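Local structure of rutinosidase (Aspergillus niger, 6I1A) at residues Ile134-Leu139 against Met168-Gln173; Asn176-Ser181 against Tyr187-Ile192. The protein is a secreted family 5 glycoside hydrolase that cleaves the disaccharide rutinose from flavonoid glycosides such as rutin. One frame throughout, in Å; residues are numbered along the deposited sequence.

Contact 1. Residues Ile134-Leu139 against Met168-Gln173; sequences IDTHSL and MQVIDQ
Thr136 and Val170 carry this contact, and the flat groups beside them are the ring of His137 and the carboxylate of Asp135, which are joined to each other. Asp135 OD1 sits at the ring edge in its plane, while the hydrogen bond itself goes from His137 ND1 to Asp135 OD2 at 2.6 Å. That bond is short but bent, 139° at the hydrogen, and it meets OD2 on its syn side, with OD2 itself 28° out of the His137 ring plane. Pro94 and Asn193 also touch both residues.

Across the interface the packing is light and mostly aliphatic, burying 123 Å² in all. Thr136 and Val170 reach toward each other tip to tip, with Thr136 CG2 3.8 Å from Val170 CG1. Val170 gets there because CG1 stands anti to its backbone N (chi1 165°). Ile171 comes in at about a right angle to Thr136, its CD1 lying 4.0 Å from Thr136 OG1. That hydroxyl makes a weak hydrogen bond to Glu190 O of the neighbouring strand. One helical turn on, Val174 covers both Ile134 and Thr136.

Ile134 and Thr136 face helix 161-179 while Asp135 points the other way, as in a beta-alpha unit of the TIM barrel, the fold of glycoside hydrolase family 5.

Contact 2. Residues Asn176-Ser181 against Tyr187-Ile192; sequences NFIQTS and YTLEPI
Two first torsions bring the rings together: Phe177 carries CG anti to its backbone N (chi1 -180°), and Tyr187 carries CG beside its backbone N, across from the carbonyl carbon (chi1 -63°). The side chains then cross at about a right angle. Tyr187 CE2 comes to the edge of the Phe177 ring, near its plane, 4.1 Å from Phe177 CE1. Phe177 has a further aromatic neighbour, Trp100, in an edge-to-face pair.

Ile178 and Tyr187 slide past each other in opposite directions. Ile178 CG1 lies 3.7 Å from Tyr187 CB, and both CG2 and CD1 of the isoleucine also touch that methylene. Ile178 CD1 extends to Leu189 CB as well, more loosely at 4.3 Å. This is the second half of a beta-alpha-beta crossover in the family 5 barrel, where the end of helix 161-179 lies over strand 187-190; helix 113-128 also reaches Tyr187, through Ala121 and Ile125.

Ser181, just past the helix, meets the phenol with its OG 3.4 Å from Tyr187 CE1. The same OG donates to Ile178 O at 2.7 Å and is also hydrogen-bonded to Ser183 N. Farther back, Asn176 O takes Thr180 N and Thr180 OG1 from opposite faces of its plane. In the plane of the Tyr187 ring, a water accepts from Tyr187 OH at 2.7 Å and donates to Ser181 O.

Overall arrangement
Following the chain from the N terminus, past strands 22-26 and 90-95, strand 131-136 comes next among the strands. The two segments of contact 1 are separated by 28 residues, which take in the start of helix 161-179 and include Asn160 and Asn165, both beside attached glycans. Contact 1 closes that excursion when the helix returns to the end of the strand. The same helix continues to its C-terminal end, turns through a short connection, and enters strand 187-190; contact 2 closes this much smaller loop. The two contacts follow in series, neither enclosing nor crossing the other, with centres about 9 Å apart. Strands 131-136 and 187-190 are parallel neighbours, probably hydrogen-bonded through Ile134 to Thr188 and Glu190, and helix 161-179 packs on both.

Contact 1. Residues Ile134-Leu139 against Met168-Gln173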
loop_
_atom_site.group_PDB
_atom_site.type_symbol
_atom_site.label_atom_id
_atom_site.label_comp_id
_atom_site.label_asym_id
_atom_site.label_seq_id
_atom_site.Cartn_x
_atom_site.Cartn_y
_atom_site.Cartn_z
ATOM N N ILE A 134 2.336 -28.801 -3.684
ATOM C CA ILE A 134 3.358 -28.834 -4.724
ATOM C C ILE A 134 3.230 -27.540 -5.544
ATOM O O ILE A 134 2.158 -27.303 -6.153
ATOM C CB ILE A 134 3.297 -30.084 -5.625
ATOM C CG1 ILE A 134 3.443 -31.368 -4.809
ATOM C CG2 ILE A 134 4.341 -29.959 -6.721
ATOM C CD1 ILE A 134 3.195 -32.618 -5.637
ATOM N N ASP A 135 4.245 -26.687 -5.497
ATOM C CA ASP A 135 4.236 -25.384 -6.161
ATOM C C ASP A 135 5.188 -25.403 -7.350
ATOM O O ASP A 135 6.398 -25.661 -7.180
ATOM C CB ASP A 135 4.638 -24.362 -5.089
ATOM C CG ASP A 135 5.223 -23.074 -5.610
ATOM O OD1 ASP A 135 4.831 -22.545 -6.663
ATOM O OD2 ASP A 135 6.070 -22.533 -4.829
ATOM N N THR A 136 4.686 -25.100 -8.545
ATOM C CA THR A 136 5.533 -24.863 -9.716
ATOM C C THR A 136 5.962 -23.394 -9.690
ATOM O O THR A 136 5.208 -22.534 -10.199
ATOM C CB THR A 136 4.861 -25.332 -11.013
ATOM O OG1 THR A 136 3.601 -24.706 -11.138
ATOM C CG2 THR A 136 4.638 -26.822 -10.947
ATOM N N HIS A 137 7.087 -23.130 -9.009
ATOM C CA HIS A 137 7.498 -21.771 -8.648
ATOM C C HIS A 137 7.876 -20.947 -9.865
ATOM O O HIS A 137 7.595 -19.732 -9.905
ATOM C CB HIS A 137 8.676 -21.903 -7.671
ATOM C CG HIS A 137 8.750 -20.861 -6.609
ATOM N ND1 HIS A 137 7.748 -20.713 -5.701
ATOM C CD2 HIS A 137 9.795 -20.077 -6.208
ATOM C CE1 HIS A 137 8.138 -19.808 -4.823
ATOM N NE2 HIS A 137 9.368 -19.402 -5.089
ATOM N N SER A 138 8.458 -21.610 -10.867
ATOM C CA SER A 138 8.748 -21.023 -12.182
ATOM C C SER A 138 7.909 -21.724 -13.250
ATOM O O SER A 138 7.569 -22.899 -13.071
ATOM C CB SER A 138 10.222 -21.141 -12.539
ATOM O OG SER A 138 10.746 -22.420 -12.215
ATOM N N LEU A 139 7.686 -21.022 -14.343
ATOM C CA LEU A 139 7.068 -21.642 -15.558
ATOM C C LEU A 139 7.900 -21.215 -16.755
ATOM O O LEU A 139 8.607 -20.211 -16.739
ATOM C CB LEU A 139 5.621 -21.200 -15.746
ATOM C CG LEU A 139 4.642 -21.647 -14.666
ATOM C CD1 LEU A 139 3.278 -21.010 -14.893
ATOM C CD2 LEU A 139 4.559 -23.178 -14.605
ATOM N N MET A 168 1.210 -26.230 -19.375
ATOM C CA MET A 168 0.194 -27.241 -19.181
ATOM C C MET A 168 0.823 -28.623 -19.172
ATOM O O MET A 168 0.361 -29.475 -18.427
ATOM C CB MET A 168 -0.844 -27.112 -20.297
ATOM C CG MET A 168 -1.714 -25.845 -20.179
ATOM S SD MET A 168 -2.445 -25.516 -18.597
ATOM C CE MET A 168 -3.510 -26.936 -18.418
ATOM N N GLN A 169 1.879 -28.837 -19.921
ATOM C CA GLN A 169 2.626 -30.117 -19.848
ATOM C C GLN A 169 3.211 -30.325 -18.461
ATOM O O GLN A 169 3.150 -31.442 -17.877
ATOM C CB GLN A 169 3.694 -30.189 -20.944
ATOM C CG GLN A 169 3.079 -30.332 -22.330
ATOM C CD GLN A 169 4.143 -30.523 -23.375
ATOM O OE1 GLN A 169 5.155 -31.137 -23.134
ATOM N NE2 GLN A 169 3.864 -29.999 -24.548
ATOM N N VAL A 170 3.723 -29.254 -17.863
ATOM C CA VAL A 170 4.270 -29.350 -16.471
ATOM C C VAL A 170 3.149 -29.755 -15.534
ATOM O O VAL A 170 3.326 -30.666 -14.685
ATOM C CB VAL A 170 4.842 -27.974 -16.078
ATOM C CG1 VAL A 170 5.077 -27.872 -14.554
ATOM C CG2 VAL A 170 6.119 -27.665 -16.842
ATOM N N ILE A 171 2.002 -29.114 -15.646
ATOM C CA ILE A 171 0.862 -29.396 -14.778
ATOM C C ILE A 171 0.395 -30.821 -14.980
ATOM O O ILE A 171 0.061 -31.491 -13.981
ATOM C CB ILE A 171 -0.241 -28.371 -14.983
ATOM C CG1 ILE A 171 0.172 -26.962 -14.534
ATOM C CG2 ILE A 171 -1.531 -28.840 -14.357
ATOM C CD1 ILE A 171 0.983 -26.822 -13.304
ATOM N N ASP A 172 0.386 -31.334 -16.208
ATOM C CA ASP A 172 0.031 -32.746 -16.397
ATOM C C ASP A 172 0.978 -33.651 -15.614
ATOM O O ASP A 172 0.530 -34.707 -15.050
ATOM C CB ASP A 172 0.093 -33.141 -17.869
ATOM C CG ASP A 172 -1.096 -32.651 -18.691
ATOM O OD1 ASP A 172 -2.134 -32.317 -18.111
ATOM O OD2 ASP A 172 -0.967 -32.617 -19.953
ATOM N N GLN A 173 2.264 -33.346 -15.579
ATOM C CA GLN A 173 3.245 -34.168 -14.819
ATOM C C GLN A 173 2.951 -34.082 -13.335
ATOM O O GLN A 173 3.054 -35.122 -12.642
ATOM C CB GLN A 173 4.677 -33.752 -15.134
ATOM C CG GLN A 173 5.080 -34.024 -16.557
ATOM C CD GLN A 173 5.031 -35.502 -16.860
ATOM O OE1 GLN A 173 5.541 -36.340 -16.101
ATOM N NE2 GLN A 173 4.468 -35.792 -18.022
#

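Contact 2. Residues Asn176-Ser181 against Tyr187-Ile192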
loop_
_atom_site.group_PDB
_atom_site.type_symbol
_atom_site.label_atom_id
_atom_site.label_comp_id
_atom_site.label_asym_id
_atom_site.label_seq_id
_atom_site.Cartn_x
_atom_site.Cartn_y
_atom_site.Cartn_z
ATOM N N ASN A 176 -0.134 -36.165 -12.600
ATOM C CA ASN A 176 0.251 -37.614 -12.662
ATOM C C ASN A 176 1.020 -38.013 -11.399
ATOM O O ASN A 176 0.790 -39.086 -10.833
ATOM C CB ASN A 176 1.092 -37.937 -13.898
ATOM C CG ASN A 176 1.458 -39.396 -14.000
ATOM O OD1 ASN A 176 0.541 -40.218 -14.211
ATOM N ND2 ASN A 176 2.729 -39.713 -13.836
ATOM N N PHE A 177 1.923 -37.149 -10.910
ATOM C CA PHE A 177 2.664 -37.438 -9.659
ATOM C C PHE A 177 1.652 -37.646 -8.517
ATOM O O PHE A 177 1.807 -38.591 -7.717
ATOM C CB PHE A 177 3.590 -36.257 -9.390
ATOM C CG PHE A 177 4.425 -36.405 -8.136
ATOM C CD1 PHE A 177 3.885 -36.107 -6.892
ATOM C CD2 PHE A 177 5.742 -36.785 -8.218
ATOM C CE1 PHE A 177 4.649 -36.245 -5.736
ATOM C CE2 PHE A 177 6.521 -36.930 -7.063
ATOM C CZ PHE A 177 5.979 -36.660 -5.846
ATOM N N ILE A 178 0.681 -36.759 -8.399
ATOM C CA ILE A 178 -0.310 -36.808 -7.296
ATOM C C ILE A 178 -1.139 -38.107 -7.411
ATOM O O ILE A 178 -1.336 -38.845 -6.431
ATOM C CB ILE A 178 -1.180 -35.558 -7.262
ATOM C CG1 ILE A 178 -0.345 -34.319 -6.877
ATOM C CG2 ILE A 178 -2.323 -35.772 -6.303
ATOM C CD1 ILE A 178 -1.068 -33.031 -7.013
ATOM N N GLN A 179 -1.597 -38.387 -8.634
ATOM C CA GLN A 179 -2.503 -39.558 -8.845
ATOM C C GLN A 179 -1.763 -40.868 -8.633
ATOM O O GLN A 179 -2.430 -41.864 -8.232
ATOM C CB GLN A 179 -2.985 -39.537 -10.290
ATOM C CG GLN A 179 -4.027 -38.481 -10.554
ATOM C CD GLN A 179 -5.298 -38.741 -9.778
ATOM O OE1 GLN A 179 -5.471 -38.281 -8.675
ATOM N NE2 GLN A 179 -6.250 -39.465 -10.381
ATOM N N THR A 180 -0.480 -40.943 -8.873
ATOM C CA THR A 180 0.332 -42.184 -8.711
ATOM C C THR A 180 1.102 -42.202 -7.386
ATOM O O THR A 180 1.959 -43.084 -7.167
ATOM C CB THR A 180 1.275 -42.362 -9.881
ATOM O OG1 THR A 180 2.190 -41.286 -10.022
ATOM C CG2 THR A 180 0.526 -42.521 -11.193
ATOM N N SER A 181 0.798 -41.251 -6.502
ATOM C CA SER A 181 1.540 -41.055 -5.237
ATOM C C SER A 181 1.278 -42.142 -4.203
ATOM O O SER A 181 2.031 -42.141 -3.209
ATOM C CB SER A 181 1.198 -39.731 -4.640
ATOM O OG SER A 181 -0.087 -39.697 -4.195
ATOM N N TYR A 187 -2.371 -34.008 -1.219
ATOM C CA TYR A 187 -1.705 -32.977 -2.065
ATOM C C TYR A 187 -2.664 -31.898 -2.511
ATOM O O TYR A 187 -3.853 -32.151 -2.900
ATOM C CB TYR A 187 -1.077 -33.608 -3.288
ATOM C CG TYR A 187 0.013 -34.585 -2.960
ATOM C CD1 TYR A 187 -0.301 -35.936 -2.734
ATOM C CD2 TYR A 187 1.350 -34.243 -2.864
ATOM C CE1 TYR A 187 0.687 -36.869 -2.430
ATOM C CE2 TYR A 187 2.336 -35.163 -2.584
ATOM C CZ TYR A 187 2.013 -36.497 -2.359
ATOM O OH TYR A 187 3.023 -37.357 -2.085
ATOM N N THR A 188 -2.137 -30.674 -2.538
ATOM C CA THR A 188 -2.730 -29.496 -3.173
ATOM C C THR A 188 -1.797 -29.054 -4.286
ATOM O O THR A 188 -0.591 -29.008 -4.105
ATOM C CB THR A 188 -3.029 -28.383 -2.164
ATOM O OG1 THR A 188 -4.093 -28.815 -1.320
ATOM C CG2 THR A 188 -3.326 -27.052 -2.772
ATOM N N LEU A 189 -2.351 -28.713 -5.457
ATOM C CA LEU A 189 -1.557 -28.304 -6.620
ATOM C C LEU A 189 -1.574 -26.781 -6.761
ATOM O O LEU A 189 -2.663 -26.167 -6.885
ATOM C CB LEU A 189 -2.190 -28.956 -7.870
ATOM C CG LEU A 189 -1.373 -28.929 -9.135
ATOM C CD1 LEU A 189 -1.854 -30.036 -10.137
ATOM C CD2 LEU A 189 -1.494 -27.633 -9.810
ATOM N N GLU A 190 -0.396 -26.168 -6.753
ATOM C CA GLU A 190 -0.237 -24.717 -6.909
ATOM C C GLU A 190 0.516 -24.416 -8.200
ATOM O O GLU A 190 1.740 -24.623 -8.293
ATOM C CB GLU A 190 0.548 -24.117 -5.733
ATOM C CG GLU A 190 0.592 -22.608 -5.797
ATOM C CD GLU A 190 1.054 -21.946 -4.530
ATOM O OE1 GLU A 190 1.861 -22.534 -3.779
ATOM O OE2 GLU A 190 0.521 -20.840 -4.239
ATOM N N PRO A 191 -0.208 -23.997 -9.269
ATOM C CA PRO A 191 0.395 -23.987 -10.609
ATOM C C PRO A 191 1.126 -22.721 -11.053
ATOM O O PRO A 191 1.664 -22.669 -12.159
ATOM C CB PRO A 191 -0.878 -24.183 -11.474
ATOM C CG PRO A 191 -1.939 -23.444 -10.753
ATOM C CD PRO A 191 -1.656 -23.826 -9.298
ATOM N N ILE A 192 1.165 -21.713 -10.181
ATOM C CA ILE A 192 1.955 -20.503 -10.491
ATOM C C ILE A 192 2.328 -19.839 -9.167
ATOM O O ILE A 192 1.628 -20.044 -8.154
ATOM C CB ILE A 192 1.177 -19.538 -11.431
ATOM C CG1 ILE A 192 2.106 -18.550 -12.166
ATOM C CG2 ILE A 192 0.055 -18.823 -10.714
ATOM C CD1 ILE A 192 1.436 -17.940 -13.413
HETATM O O HOH W 1 2.509 -39.937 -1.297
#